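Local coordinates for protein glycosyl hydrolase (Rhizobium leguminosarum bv. trifolii, PDB 5NDX) that probably hydrolyses O-glycosidic bonds as a family 39 glycoside hydrolase, the bacterial orthologue of human alpha-L-iduronidase, at residues Tyr162-Val167 against Thr203-Gly208. The protein carries 2 engineered substitutions. Sequence-based numbering, arbitrary orientation.
Sequences YYDACV and TSCLTG
Asp164 carries the junction between helical residues 162-167 and the irregular segment 203-208, meeting the loop through its carboxylate and its backbone O. Asp164 CB leaves the helix toward the loop and lies 3.9 Å from Ser204 OG. At chi1 -67° CG stands anti to the carbonyl carbon, which brings the carboxylate alongside the backbone of Ser204 and Cys205. Asp164 OD1 lies against Ser204 CA at 3.6 Å, a van der Waals approach. Asp164 OD2 accepts the backbone N-H of Cys205 (Cys205 N to Asp164 OD2 3.1 Å); the bond is nearly straight, 177° at the hydrogen, yet the donor stands above the carboxylate plane, 73° out of it.

A second polar link runs through a water, which donates to Asp164 O (2.7 Å) and also hydrogen-bonds Ser204 OG. Ser204 OG, anti to its own backbone N, accepts the N-H of Leu206 (Leu206 N to Ser204 OG 3.0 Å), the signature of an ST turn, and more weakly that of Thr207. The turn and the bridge to the helix thus share one oxygen. Leu206, the residue whose N-H closes the turn, reaches back to the helix with one methyl: Leu206 CD1 sits 3.5 Å from Ala165 CA, with Ala165 CB and Asp164 O also close.

The arrangement joins helix 155-171 of the TIM barrel, which follows strand 140-142, to the loop between helix 190-200 and strand 216-219, away from the ligand pockets. Helix 110-131 flanks the contact through Trp116 against Ala165 and Arg114 against Leu206, while His198 of helix 190-200 touches Asp164. Deeper in, Tyr163, Cys166 and Val167 pack on Met179 of strand 179-184.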
ATOM      1  N   TYR A 162      -6.397 -29.572   3.604  1.00 51.77           N
ATOM      2  CA  TYR A 162      -6.847 -28.192   3.829  1.00 52.10           C
ATOM      3  C   TYR A 162      -6.941 -27.402   2.506  1.00 48.69           C
ATOM      4  O   TYR A 162      -7.976 -26.772   2.239  1.00 49.61           O
ATOM      5  CB  TYR A 162      -5.954 -27.520   4.884  1.00 52.82           C
ATOM      6  CG  TYR A 162      -5.935 -26.009   4.805  1.00 54.25           C
ATOM      7  CD1 TYR A 162      -6.972 -25.234   5.353  1.00 54.70           C
ATOM      8  CD2 TYR A 162      -4.893 -25.361   4.177  1.00 54.88           C
ATOM      9  CE1 TYR A 162      -6.951 -23.850   5.268  1.00 54.62           C
ATOM     10  CE2 TYR A 162      -4.862 -23.986   4.082  1.00 58.62           C
ATOM     11  CZ  TYR A 162      -5.908 -23.240   4.605  1.00 57.27           C
ATOM     12  OH  TYR A 162      -5.831 -21.888   4.484  1.00 56.10           O
ATOM     13  N   TYR A 163      -5.901 -27.480   1.675  1.00 47.43           N
ATOM     14  CA  TYR A 163      -5.900 -26.850   0.326  1.00 46.93           C
ATOM     15  C   TYR A 163      -7.066 -27.379  -0.525  1.00 48.82           C
ATOM     16  O   TYR A 163      -7.862 -26.610  -1.104  1.00 48.06           O
ATOM     17  CB  TYR A 163      -4.547 -27.049  -0.402  1.00 46.75           C
ATOM     18  CG  TYR A 163      -4.471 -26.225  -1.649  1.00 46.27           C
ATOM     19  CD1 TYR A 163      -4.104 -24.877  -1.585  1.00 46.47           C
ATOM     20  CD2 TYR A 163      -4.894 -26.728  -2.858  1.00 45.57           C
ATOM     21  CE1 TYR A 163      -4.124 -24.071  -2.704  1.00 45.75           C
ATOM     22  CE2 TYR A 163      -4.917 -25.949  -3.982  1.00 46.64           C
ATOM     23  CZ  TYR A 163      -4.528 -24.601  -3.907  1.00 47.03           C
ATOM     24  OH  TYR A 163      -4.571 -23.786  -5.019  1.00 44.10           O
ATOM     25  N   ASP A 164      -7.207 -28.706  -0.543  1.00 51.67           N
ATOM     26  CA  ASP A 164      -8.303 -29.385  -1.252  1.00 50.10           C
ATOM     27  C   ASP A 164      -9.656 -28.868  -0.849  1.00 46.14           C
ATOM     28  O   ASP A 164     -10.518 -28.681  -1.682  1.00 47.84           O
ATOM     29  CB  ASP A 164      -8.272 -30.903  -0.980  1.00 54.10           C
ATOM     30  CG  ASP A 164      -7.067 -31.594  -1.584  1.00 57.71           C
ATOM     31  OD1 ASP A 164      -6.579 -31.128  -2.623  1.00 60.32           O
ATOM     32  OD2 ASP A 164      -6.612 -32.631  -1.027  1.00 60.70           O
ATOM     33  N   ALA A 165      -9.822 -28.665   0.451  1.00 46.02           N
ATOM     34  CA  ALA A 165     -11.085 -28.205   1.040  1.00 46.17           C
ATOM     35  C   ALA A 165     -11.370 -26.745   0.676  1.00 46.36           C
ATOM     36  O   ALA A 165     -12.523 -26.392   0.343  1.00 45.50           O
ATOM     37  CB  ALA A 165     -11.022 -28.367   2.554  1.00 45.69           C
ATOM     38  N   CYS A 166     -10.327 -25.899   0.762  1.00 44.06           N
ATOM     39  CA  CYS A 166     -10.435 -24.516   0.254  1.00 44.91           C
ATOM     40  C   CYS A 166     -10.923 -24.489  -1.192  1.00 44.04           C
ATOM     41  O   CYS A 166     -11.863 -23.780  -1.492  1.00 43.41           O
ATOM     42  CB  CYS A 166      -9.090 -23.781   0.330  1.00 44.14           C
ATOM     43  SG  CYS A 166      -8.576 -23.485   2.006  1.00 45.47           S
ATOM     44  N   VAL A 167     -10.275 -25.265  -2.068  1.00 45.53           N
ATOM     45  CA  VAL A 167     -10.604 -25.270  -3.498  1.00 46.23           C
ATOM     46  C   VAL A 167     -12.000 -25.828  -3.732  1.00 49.11           C
ATOM     47  O   VAL A 167     -12.793 -25.244  -4.520  1.00 47.29           O
ATOM     48  CB  VAL A 167      -9.563 -26.060  -4.327  1.00 48.42           C
ATOM     49  CG1 VAL A 167     -10.075 -26.435  -5.717  1.00 50.26           C
ATOM     50  CG2 VAL A 167      -8.280 -25.254  -4.457  1.00 49.86           C
ATOM     51  N   THR A 203      -3.657 -35.759  -6.191  1.00 62.05           N
ATOM     52  CA  THR A 203      -5.109 -35.828  -6.402  1.00 61.54           C
ATOM     53  C   THR A 203      -5.852 -35.353  -5.157  1.00 56.53           C
ATOM     54  O   THR A 203      -5.431 -35.595  -4.028  1.00 53.11           O
ATOM     55  CB  THR A 203      -5.579 -37.274  -6.772  1.00 67.64           C
ATOM     56  OG1 THR A 203      -5.198 -38.149  -5.721  1.00 68.81           O
ATOM     57  CG2 THR A 203      -4.930 -37.809  -8.100  1.00 68.04           C
ATOM     58  N   SER A 204      -6.946 -34.651  -5.382  1.00 58.10           N
ATOM     59  CA  SER A 204      -7.712 -34.069  -4.290  1.00 59.70           C
ATOM     60  C   SER A 204      -8.339 -35.176  -3.464  1.00 64.25           C
ATOM     61  O   SER A 204      -8.936 -36.083  -4.017  1.00 64.52           O
ATOM     62  CB  SER A 204      -8.814 -33.169  -4.845  1.00 57.93           C
ATOM     63  OG  SER A 204      -9.824 -32.951  -3.872  1.00 55.89           O
ATOM     64  N   CYS A 205      -8.254 -35.058  -2.148  1.00 66.60           N
ATOM     65  CA  CYS A 205      -8.907 -35.977  -1.244  1.00 67.78           C
ATOM     66  C   CYS A 205     -10.424 -35.833  -1.180  1.00 68.94           C
ATOM     67  O   CYS A 205     -11.041 -36.589  -0.446  1.00 71.20           O
ATOM     68  CB  CYS A 205      -8.348 -35.796   0.179  1.00 71.94           C
ATOM     69  SG  CYS A 205      -8.898 -34.289   1.060  1.00 75.10           S
ATOM     70  N   LEU A 206     -11.033 -34.874  -1.885  1.00 69.61           N
ATOM     71  CA  LEU A 206     -12.492 -34.652  -1.823  1.00 71.60           C
ATOM     72  C   LEU A 206     -13.236 -34.988  -3.106  1.00 74.87           C
ATOM     73  O   LEU A 206     -14.346 -35.517  -3.064  1.00 77.81           O
ATOM     74  CB  LEU A 206     -12.800 -33.206  -1.463  1.00 71.08           C
ATOM     75  CG  LEU A 206     -12.499 -32.823  -0.020  1.00 72.00           C
ATOM     76  CD1 LEU A 206     -12.458 -31.302   0.070  1.00 72.51           C
ATOM     77  CD2 LEU A 206     -13.512 -33.396   0.964  1.00 72.70           C
ATOM     78  N   THR A 207     -12.653 -34.611  -4.238  1.00 75.32           N
ATOM     79  CA  THR A 207     -12.985 -35.217  -5.513  1.00 75.97           C
ATOM     80  C   THR A 207     -12.134 -36.484  -5.383  1.00 81.70           C
ATOM     81  O   THR A 207     -11.733 -36.849  -4.272  1.00 84.58           O
ATOM     82  CB  THR A 207     -12.555 -34.333  -6.718  1.00 75.01           C
ATOM     83  OG1 THR A 207     -11.131 -34.388  -6.897  1.00 72.72           O
ATOM     84  CG2 THR A 207     -12.976 -32.856  -6.531  1.00 72.33           C
ATOM     85  N   GLY A 208     -11.818 -37.166  -6.462  1.00 80.41           N
ATOM     86  CA  GLY A 208     -10.723 -38.152  -6.364  1.00 82.06           C
ATOM     87  C   GLY A 208      -9.975 -38.165  -7.656  1.00 83.87           C
ATOM     88  O   GLY A 208      -9.369 -39.163  -8.029  1.00 87.63           O
TER
HETATM   89  O   HOH W   1     -10.335 -30.297  -3.872  1.00 50.23           O